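Local atomic coordinates of enoyl-acyl carrier protein reductase (Uncultured bacterium, PDB entry 6KIA), a protein that probably catalyses the NADH-dependent reduction of enoyl-acyl carrier protein in bacterial fatty acid synthesis, as a triclosan-resistant member of the enoyl-ACP reductases. Residues G50-R55 with G79-V84; N60-L65 with P85-F90. All blocks are in the same frame, centred on the assembly; numbering follows the deposited sequence.

How the contacts relate
Contact 1 and contact 2 lie about 11 Å apart, centre to centre, on one flank of the Rossmann-type domain that binds NADH. Their segments alternate along the chain: strand 47-56 comes first, then the short strand 62-63, helix 67-77, strand 80-83, and finally the loop 85-90. Contact 1 pairs strands 47-56 and 80-83 in parallel; contact 2 lays strand 62-63, the antiparallel neighbour of 47-56, over the loop that leaves 80-83. The two touch directly, with R55 O 2.7 Å from R63 N and N83 ND2 2.8 Å from L65 O. Strand 80-83 runs on into loop 85-90, whose backbone binds the adenine of NADH.

Contact 1. Residues G50-R55 with G79-V84; sequences GITVGR and GRIINV
A beta-alpha-beta crossover of the Rossmann-type sheet runs from strand 47-56 through helix 67-77 to strand 80-83, and its two parallel strands are bonded at G50 and splay beyond it. G50 is gripped twice by the neighbouring strand: its N gives a hydrogen bond to R80 O at 2.9 Å, and its O receives I82 N at 3.0 Å, both donors lying nearly along the C=O axis. The same carbonyl also takes a CA-H...O contact from I81. The segment axes diverge at 41°, and a water bridges the gap next to the last direct pairing: it accepts from T52 N at 3.0 Å and has I82 O and V84 O within hydrogen-bonding distance, although acceptors nearby outnumber its protons. Beyond the corner at V84, T52 bonds directly again, to the backbone of L86.

T52 OG1, anti to its own backbone N (chi1 175°), accepts from G54 N at 3.0 Å in an ST turn at the break within strand 47-56; it also bonds the carboxylate of E27. This rotation puts CG2 in the crowded position between N and carbonyl carbon, from which the methyl reaches V84 O at 3.5 Å. T52 CB rests on I81 CG2 at 3.9 Å, the branch of I81 that lies anti to its backbone N.

N83 centres an inverse gamma turn, closed by V84 N on I82 O, and its ND2 bonds L65 O. I81 packs on L70 and A73 of helix 67-77, while I82 and V84 meet V141 of helix 120-146; strand 80-83 thus lies between these two helices.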
ATOM      1  N   GLY A  50      -6.201 -16.152  -6.160  1.00 22.24           N
ATOM      2  CA  GLY A  50      -6.444 -15.038  -5.266  1.00 20.94           C
ATOM      3  C   GLY A  50      -7.570 -15.249  -4.272  1.00 22.73           C
ATOM      4  O   GLY A  50      -8.354 -16.205  -4.350  1.00 23.44           O
ATOM      5  N   ILE A  51      -7.666 -14.328  -3.320  1.00 19.91           N
ATOM      6  CA  ILE A  51      -8.746 -14.319  -2.353  1.00 20.60           C
ATOM      7  C   ILE A  51      -9.782 -13.262  -2.713  1.00 21.92           C
ATOM      8  O   ILE A  51      -9.565 -12.427  -3.603  1.00 23.76           O
ATOM      9  CB  ILE A  51      -8.210 -14.083  -0.907  1.00 23.14           C
ATOM     10  CG1 ILE A  51      -7.501 -12.732  -0.750  1.00 22.43           C
ATOM     11  CG2 ILE A  51      -7.210 -15.180  -0.535  1.00 22.54           C
ATOM     12  CD1 ILE A  51      -8.393 -11.549  -0.396  1.00 23.05           C
ATOM     13  N   THR A  52     -10.908 -13.296  -2.017  1.00 23.92           N
ATOM     14  CA  THR A  52     -11.902 -12.229  -2.113  1.00 27.13           C
ATOM     15  C   THR A  52     -12.229 -11.798  -0.686  1.00 22.82           C
ATOM     16  O   THR A  52     -12.091 -12.591   0.248  1.00 23.37           O
ATOM     17  CB  THR A  52     -13.186 -12.699  -2.858  1.00 27.39           C
ATOM     18  OG1 THR A  52     -14.185 -11.670  -2.827  1.00 27.02           O
ATOM     19  CG2 THR A  52     -13.757 -13.931  -2.200  1.00 25.53           C
ATOM     20  N   VAL A  53     -12.637 -10.549  -0.501  1.00 21.80           N
ATOM     21  CA  VAL A  53     -13.096 -10.140   0.819  1.00 21.72           C
ATOM     22  C   VAL A  53     -14.594 -10.399   0.955  1.00 23.43           C
ATOM     23  O   VAL A  53     -15.177 -10.200   2.019  1.00 27.30           O
ATOM     24  CB  VAL A  53     -12.794  -8.656   1.102  1.00 25.24           C
ATOM     25  CG1 VAL A  53     -11.289  -8.427   1.119  1.00 22.87           C
ATOM     26  CG2 VAL A  53     -13.494  -7.756   0.079  1.00 25.93           C
ATOM     27  N   GLY A  54     -15.213 -10.863  -0.127  1.00 27.94           N
ATOM     28  CA  GLY A  54     -16.641 -11.135  -0.125  1.00 30.28           C
ATOM     29  C   GLY A  54     -17.429  -9.846  -0.240  1.00 29.76           C
ATOM     30  O   GLY A  54     -16.873  -8.807  -0.596  1.00 32.11           O
ATOM     31  N   ARG A  55     -18.727  -9.904   0.041  1.00 34.70           N
ATOM     32  CA  ARG A  55     -19.540  -8.694  -0.003  1.00 39.33           C
ATOM     33  C   ARG A  55     -20.455  -8.653   1.215  1.00 35.04           C
ATOM     34  O   ARG A  55     -20.598  -9.640   1.938  1.00 32.17           O
ATOM     35  CB  ARG A  55     -20.373  -8.638  -1.291  1.00 38.59           C
ATOM     36  CG  ARG A  55     -19.562  -8.864  -2.551  1.00 41.57           C
ATOM     37  CD  ARG A  55     -18.783  -7.639  -2.992  1.00 47.86           C
ATOM     38  NE  ARG A  55     -17.930  -7.978  -4.128  1.00 49.35           N
ATOM     39  CZ  ARG A  55     -18.325  -7.963  -5.395  1.00 54.58           C
ATOM     40  NH1 ARG A  55     -19.565  -7.602  -5.703  1.00 52.17           N
ATOM     41  NH2 ARG A  55     -17.475  -8.305  -6.355  1.00 54.13           N
ATOM     42  N   GLY A  79      -7.182 -15.660 -12.904  1.00 31.35           N
ATOM     43  CA  GLY A  79      -6.940 -16.907 -12.214  1.00 30.46           C
ATOM     44  C   GLY A  79      -8.097 -17.237 -11.295  1.00 29.99           C
ATOM     45  O   GLY A  79      -9.077 -16.501 -11.217  1.00 31.51           O
ATOM     46  N   ARG A  80      -7.957 -18.321 -10.551  1.00 29.27           N
ATOM     47  CA  ARG A  80      -9.012 -18.761  -9.653  1.00 22.85           C
ATOM     48  C   ARG A  80      -9.092 -17.924  -8.385  1.00 27.53           C
ATOM     49  O   ARG A  80      -8.075 -17.495  -7.847  1.00 26.73           O
ATOM     50  CB  ARG A  80      -8.806 -20.216  -9.253  1.00 29.78           C
ATOM     51  CG  ARG A  80      -9.208 -21.235 -10.305  1.00 47.46           C
ATOM     52  CD  ARG A  80      -9.629 -22.515  -9.609  1.00 59.02           C
ATOM     53  NE  ARG A  80     -10.457 -22.196  -8.450  1.00 71.25           N
ATOM     54  CZ  ARG A  80     -10.593 -22.975  -7.383  1.00 73.70           C
ATOM     55  NH1 ARG A  80     -11.368 -22.594  -6.376  1.00 70.00           N
ATOM     56  NH2 ARG A  80      -9.953 -24.135  -7.326  1.00 76.68           N
ATOM     57  N   ILE A  81     -10.314 -17.664  -7.942  1.00 24.70           N
ATOM     58  CA  ILE A  81     -10.530 -17.006  -6.660  1.00 22.44           C
ATOM     59  C   ILE A  81     -11.173 -18.001  -5.717  1.00 29.91           C
ATOM     60  O   ILE A  81     -12.127 -18.680  -6.084  1.00 29.36           O
ATOM     61  CB  ILE A  81     -11.372 -15.730  -6.801  1.00 27.37           C
ATOM     62  CG1 ILE A  81     -10.429 -14.587  -7.166  1.00 36.19           C
ATOM     63  CG2 ILE A  81     -12.052 -15.347  -5.491  1.00 26.14           C
ATOM     64  CD1 ILE A  81     -11.010 -13.568  -8.046  1.00 42.87           C
ATOM     65  N   ILE A  82     -10.613 -18.125  -4.519  1.00 25.81           N
ATOM     66  CA  ILE A  82     -11.174 -19.026  -3.516  1.00 24.32           C
ATOM     67  C   ILE A  82     -12.303 -18.296  -2.812  1.00 26.16           C
ATOM     68  O   ILE A  82     -12.092 -17.226  -2.222  1.00 26.04           O
ATOM     69  CB  ILE A  82     -10.097 -19.501  -2.528  1.00 24.73           C
ATOM     70  CG1 ILE A  82      -9.043 -20.322  -3.283  1.00 32.10           C
ATOM     71  CG2 ILE A  82     -10.720 -20.317  -1.388  1.00 28.72           C
ATOM     72  CD1 ILE A  82      -7.850 -20.725  -2.452  1.00 37.70           C
ATOM     73  N   ASN A  83     -13.518 -18.832  -2.921  1.00 25.91           N
ATOM     74  CA  ASN A  83     -14.697 -18.048  -2.560  1.00 25.08           C
ATOM     75  C   ASN A  83     -15.016 -18.130  -1.066  1.00 23.36           C
ATOM     76  O   ASN A  83     -15.990 -18.756  -0.649  1.00 30.49           O
ATOM     77  CB  ASN A  83     -15.912 -18.501  -3.367  1.00 35.53           C
ATOM     78  CG  ASN A  83     -16.998 -17.453  -3.404  1.00 39.31           C
ATOM     79  OD1 ASN A  83     -16.858 -16.381  -2.809  1.00 34.12           O
ATOM     80  ND2 ASN A  83     -18.112 -17.773  -4.056  1.00 34.64           N
ATOM     81  N   VAL A  84     -14.193 -17.457  -0.274  1.00 25.88           N
ATOM     82  CA  VAL A  84     -14.385 -17.343   1.161  1.00 27.02           C
ATOM     83  C   VAL A  84     -14.237 -15.857   1.502  1.00 28.70           C
ATOM     84  O   VAL A  84     -13.297 -15.218   1.037  1.00 30.68           O
ATOM     85  CB  VAL A  84     -13.376 -18.191   1.944  1.00 31.40           C
ATOM     86  CG1 VAL A  84     -13.467 -17.905   3.439  1.00 31.16           C
ATOM     87  CG2 VAL A  84     -13.575 -19.682   1.633  1.00 25.93           C
TER
HETATM   88  O   HOH W   1     -10.944 -15.686  -0.199  1.00 26.22           O

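Contact 2. Residues N60-L65 with P85-F90. With NAI (1,4-dihydronicotinamide adenine dinucleotide), chain D.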
ATOM      1  N   ASN A  60     -26.050  -6.431   6.370  1.00 69.13           N
ATOM      2  CA  ASN A  60     -24.673  -6.034   6.618  1.00 57.53           C
ATOM      3  C   ASN A  60     -23.836  -7.210   7.132  1.00 54.50           C
ATOM      4  O   ASN A  60     -22.866  -7.028   7.870  1.00 56.93           O
ATOM      5  CB  ASN A  60     -24.645  -4.868   7.596  1.00 52.54           C
ATOM      6  CG  ASN A  60     -23.526  -3.902   7.315  1.00 49.38           C
ATOM      7  OD1 ASN A  60     -23.150  -3.692   6.158  1.00 49.86           O
ATOM      8  ND2 ASN A  60     -23.000  -3.286   8.366  1.00 49.25           N
ATOM      9  N   ALA A  61     -24.225  -8.414   6.717  1.00 47.16           N
ATOM     10  CA  ALA A  61     -23.510  -9.641   7.049  1.00 44.18           C
ATOM     11  C   ALA A  61     -22.593 -10.020   5.894  1.00 35.32           C
ATOM     12  O   ALA A  61     -22.906  -9.724   4.732  1.00 37.45           O
ATOM     13  CB  ALA A  61     -24.490 -10.763   7.350  1.00 41.20           C
ATOM     14  N   LEU A  62     -21.445 -10.621   6.201  1.00 33.86           N
ATOM     15  CA  LEU A  62     -20.519 -11.035   5.149  1.00 38.52           C
ATOM     16  C   LEU A  62     -21.062 -12.191   4.325  1.00 41.63           C
ATOM     17  O   LEU A  62     -21.626 -13.133   4.873  1.00 43.43           O
ATOM     18  CB  LEU A  62     -19.172 -11.438   5.747  1.00 39.98           C
ATOM     19  CG  LEU A  62     -18.169 -10.317   5.986  1.00 36.07           C
ATOM     20  CD1 LEU A  62     -16.889 -10.896   6.559  1.00 36.46           C
ATOM     21  CD2 LEU A  62     -17.913  -9.577   4.687  1.00 27.13           C
ATOM     22  N   ARG A  63     -20.875 -12.134   3.012  1.00 42.07           N
ATOM     23  CA  ARG A  63     -21.292 -13.250   2.175  1.00 39.28           C
ATOM     24  C   ARG A  63     -20.244 -13.559   1.107  1.00 41.21           C
ATOM     25  O   ARG A  63     -19.465 -12.691   0.700  1.00 34.75           O
ATOM     26  CB  ARG A  63     -22.648 -12.959   1.522  1.00 36.66           C
ATOM     27  CG  ARG A  63     -22.625 -11.865   0.458  1.00 38.57           C
ATOM     28  CD  ARG A  63     -23.836 -11.982  -0.462  1.00 37.62           C
ATOM     29  NE  ARG A  63     -23.929 -10.879  -1.413  1.00 36.63           N
ATOM     30  CZ  ARG A  63     -23.294 -10.842  -2.582  1.00 42.91           C
ATOM     31  NH1 ARG A  63     -22.501 -11.840  -2.952  1.00 44.28           N
ATOM     32  NH2 ARG A  63     -23.441  -9.798  -3.386  1.00 40.32           N
ATOM     33  N   ALA A  64     -20.229 -14.808   0.654  1.00 41.22           N
ATOM     34  CA  ALA A  64     -19.350 -15.191  -0.428  1.00 36.30           C
ATOM     35  C   ALA A  64     -19.874 -14.589  -1.726  1.00 35.52           C
ATOM     36  O   ALA A  64     -21.021 -14.126  -1.801  1.00 35.19           O
ATOM     37  CB  ALA A  64     -19.242 -16.702  -0.533  1.00 36.90           C
ATOM     38  N   LEU A  65     -19.019 -14.576  -2.736  1.00 36.38           N
ATOM     39  CA  LEU A  65     -19.395 -14.059  -4.040  1.00 39.78           C
ATOM     40  C   LEU A  65     -20.406 -14.987  -4.696  1.00 40.76           C
ATOM     41  O   LEU A  65     -20.359 -16.207  -4.516  1.00 36.66           O
ATOM     42  CB  LEU A  65     -18.165 -13.927  -4.931  1.00 37.19           C
ATOM     43  CG  LEU A  65     -17.049 -12.998  -4.445  1.00 35.13           C
ATOM     44  CD1 LEU A  65     -15.990 -12.874  -5.513  1.00 37.51           C
ATOM     45  CD2 LEU A  65     -17.625 -11.638  -4.114  1.00 33.29           C
ATOM     46  N   PRO A  85     -15.205 -15.287   2.245  1.00 27.27           N
ATOM     47  CA  PRO A  85     -15.114 -13.838   2.496  1.00 28.31           C
ATOM     48  C   PRO A  85     -14.023 -13.462   3.502  1.00 31.53           C
ATOM     49  O   PRO A  85     -14.266 -13.469   4.716  1.00 33.95           O
ATOM     50  CB  PRO A  85     -16.505 -13.486   3.030  1.00 30.57           C
ATOM     51  CG  PRO A  85     -17.030 -14.774   3.599  1.00 29.06           C
ATOM     52  CD  PRO A  85     -16.462 -15.871   2.753  1.00 26.45           C
ATOM     53  N   LEU A  86     -12.845 -13.094   2.994  1.00 29.23           N
ATOM     54  CA  LEU A  86     -11.688 -12.835   3.833  1.00 26.95           C
ATOM     55  C   LEU A  86     -11.579 -11.354   4.135  1.00 28.43           C
ATOM     56  O   LEU A  86     -10.554 -10.718   3.855  1.00 26.71           O
ATOM     57  CB  LEU A  86     -10.399 -13.316   3.155  1.00 30.99           C
ATOM     58  CG  LEU A  86      -9.831 -14.691   3.503  1.00 35.47           C
ATOM     59  CD1 LEU A  86      -8.386 -14.792   2.999  1.00 30.05           C
ATOM     60  CD2 LEU A  86      -9.925 -14.989   4.987  1.00 38.60           C
ATOM     61  N   MET A  87     -12.650 -10.798   4.692  1.00 24.84           N
ATOM     62  CA  MET A  87     -12.645  -9.398   5.105  1.00 23.10           C
ATOM     63  C   MET A  87     -11.900  -9.204   6.417  1.00 23.24           C
ATOM     64  O   MET A  87     -12.280  -9.777   7.430  1.00 26.44           O
ATOM     65  CB  MET A  87     -14.078  -8.895   5.273  1.00 30.59           C
ATOM     66  CG  MET A  87     -14.119  -7.430   5.577  1.00 29.44           C
ATOM     67  SD  MET A  87     -13.994  -6.456   4.094  1.00 40.89           S
ATOM     68  CE  MET A  87     -15.722  -6.483   3.611  1.00 34.28           C
ATOM     69  N   ALA A  88     -10.846  -8.390   6.411  1.00 22.33           N
ATOM     70  CA  ALA A  88     -10.116  -8.120   7.647  1.00 19.83           C
ATOM     71  C   ALA A  88     -10.721  -6.950   8.396  1.00 22.83           C
ATOM     72  O   ALA A  88     -11.569  -6.237   7.867  1.00 22.92           O
ATOM     73  CB  ALA A  88      -8.667  -7.864   7.375  1.00 22.82           C
ATOM     74  N   GLY A  89     -10.279  -6.768   9.635  1.00 23.81           N
ATOM     75  CA  GLY A  89     -10.811  -5.717  10.485  1.00 26.11           C
ATOM     76  C   GLY A  89     -11.971  -6.243  11.299  1.00 25.37           C
ATOM     77  O   GLY A  89     -12.514  -7.315  11.024  1.00 27.42           O
ATOM     78  N   PHE A  90     -12.380  -5.469  12.299  1.00 20.69           N
ATOM     79  CA  PHE A  90     -13.446  -5.915  13.186  1.00 21.90           C
ATOM     80  C   PHE A  90     -14.506  -4.837  13.352  1.00 27.31           C
ATOM     81  O   PHE A  90     -15.364  -4.946  14.217  1.00 32.85           O
ATOM     82  CB  PHE A  90     -12.872  -6.327  14.553  1.00 26.10           C
ATOM     83  CG  PHE A  90     -12.157  -5.216  15.282  1.00 25.56           C
ATOM     84  CD1 PHE A  90     -10.832  -4.912  14.986  1.00 26.79           C
ATOM     85  CD2 PHE A  90     -12.800  -4.488  16.279  1.00 29.53           C
ATOM     86  CE1 PHE A  90     -10.161  -3.897  15.650  1.00 27.67           C
ATOM     87  CE2 PHE A  90     -12.146  -3.460  16.946  1.00 29.05           C
ATOM     88  CZ  PHE A  90     -10.824  -3.155  16.636  1.00 28.90           C
TER
HETATM   89  PA  NAI D 501      -5.629  -0.547  -3.436  1.00 17.93           P
HETATM   90  O1A NAI D 501      -5.627  -0.987  -4.867  1.00 20.84           O
HETATM   91  O2A NAI D 501      -6.883   0.138  -2.928  1.00 21.45           O
HETATM   92  O5B NAI D 501      -5.263  -1.820  -2.556  1.00 18.27           O
HETATM   93  C5B NAI D 501      -5.780  -1.940  -1.247  1.00 19.72           C
HETATM   94  C4B NAI D 501      -5.624  -3.459  -0.932  1.00 18.77           C
HETATM   95  O4B NAI D 501      -6.051  -3.612   0.552  1.00 18.65           O
HETATM   96  C3B NAI D 501      -6.400  -4.201  -1.638  1.00 20.23           C
HETATM   97  O3B NAI D 501      -5.742  -5.466  -2.058  1.00 21.64           O
HETATM   98  C2B NAI D 501      -7.687  -4.527  -0.651  1.00 22.04           C
HETATM   99  O2B NAI D 501      -8.405  -5.711  -1.158  1.00 20.17           O
HETATM  100  C1B NAI D 501      -7.144  -4.686   0.506  1.00 22.62           C
HETATM  101  N9A NAI D 501      -8.048  -4.264   1.596  1.00 22.03           N
HETATM  102  C8A NAI D 501      -8.568  -3.089   1.991  1.00 20.37           C
HETATM  103  N7A NAI D 501      -9.340  -3.315   3.051  1.00 20.25           N
HETATM  104  C5A NAI D 501      -9.293  -4.640   3.323  1.00 19.02           C
HETATM  105  C6A NAI D 501      -9.944  -5.333   4.333  1.00 22.06           C
HETATM  106  N6A NAI D 501     -10.836  -4.939   5.388  1.00 24.00           N
HETATM  107  N1A NAI D 501      -9.756  -6.661   4.414  1.00 20.58           N
HETATM  108  C2A NAI D 501      -8.950  -7.301   3.510  1.00 21.94           C
HETATM  109  N3A NAI D 501      -8.299  -6.605   2.504  1.00 23.26           N
HETATM  110  C4A NAI D 501      -8.494  -5.252   2.426  1.00 22.89           C
HETATM  111  O3  NAI D 501      -4.403   0.523  -3.139  1.00 18.07           O
HETATM  112  PN  NAI D 501      -2.815   0.261  -3.023  1.00 18.35           P
HETATM  113  O1N NAI D 501      -2.298  -0.380  -4.273  1.00 17.61           O
HETATM  114  O2N NAI D 501      -2.251   1.649  -2.764  1.00 18.64           O
HETATM  115  O5D NAI D 501      -2.585  -0.691  -1.763  1.00 17.46           O
HETATM  116  C5D NAI D 501      -1.890  -1.921  -1.880  1.00 17.38           C
HETATM  117  C4D NAI D 501      -0.739  -1.908  -0.849  1.00 17.30           C
HETATM  118  O4D NAI D 501       0.163  -1.026  -1.236  1.00 17.14           O
HETATM  119  C3D NAI D 501      -1.235  -1.417   0.509  1.00 19.92           C
HETATM  120  O3D NAI D 501      -0.805  -2.232   1.547  1.00 17.77           O
HETATM  121  C2D NAI D 501      -0.534  -0.045   0.612  1.00 20.21           C
HETATM  122  O2D NAI D 501      -0.486   0.368   2.024  1.00 17.47           O
HETATM  123  C1D NAI D 501       0.632  -0.244   0.056  1.00 17.16           C
HETATM  124  N1N NAI D 501       1.306   0.987  -0.356  1.00 18.80           N
HETATM  125  C2N NAI D 501       0.636   2.007  -0.997  1.00 17.06           C
HETATM  126  C3N NAI D 501       1.313   3.192  -1.316  1.00 16.95           C
HETATM  127  C7N NAI D 501       0.610   4.327  -2.059  1.00 21.07           C
HETATM  128  O7N NAI D 501       1.082   5.461  -2.062  1.00 20.70           O
HETATM  129  N7N NAI D 501      -0.595   4.047  -2.756  1.00 19.50           N
HETATM  130  C4N NAI D 501       2.658   3.363  -1.023  1.00 19.33           C
HETATM  131  C5N NAI D 501       3.341   2.300  -0.419  1.00 21.86           C
HETATM  132  C6N NAI D 501       2.658   1.125  -0.086  1.00 17.91           C
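The loop after strand 80-83, in a Rossmann-type fold, reads the adenine of NADH with its backbone, and here strand 62-63 packs against the part of the loop that leads to the base. Apolar packing carries the protein contact, with no hydrogen bond between the two segments. L62 points at the loop with CG anti to its carbonyl carbon (chi1 -86°), and its two methyls both bear on M87 CB: CD1 lies 3.7 Å from M87 CB, while CD2 is 3.9 Å from both M87 CB and M87 CE. The side chains cross obliquely; M87, after CG leaves anti to the backbone N, bends at chi2 (83°) and chi3 (84°), and its CE reaches L62 CD2. At the other end the ring of P85 packs against the strand, its CB 4.3 Å from L62 CB and 3.9 Å from R63 O, and its CD beside the methyl of A64.

Polar bonds hold each segment in shape. R63, turned away from the loop, sends NH1 to A64 O, which it meets on a lone pair in the carbonyl plane; the same nitrogen makes a salt bridge to E69, so the guanidinium ties the strand to helix 67-77. In the loop, L86 centres an inverse gamma turn, whose bond from M87 N to P85 O is weak. M87 O receives NH1 of R133 from helix 120-146.

The adenine is recognised by the backbone of A88 through two bonds: A88 N donates to N1A, and N6A donates to A88 O at 2.9 Å. M87 SD stands 3.7 Å from that same N6A, and A88 CB 3.4 Å from N1A.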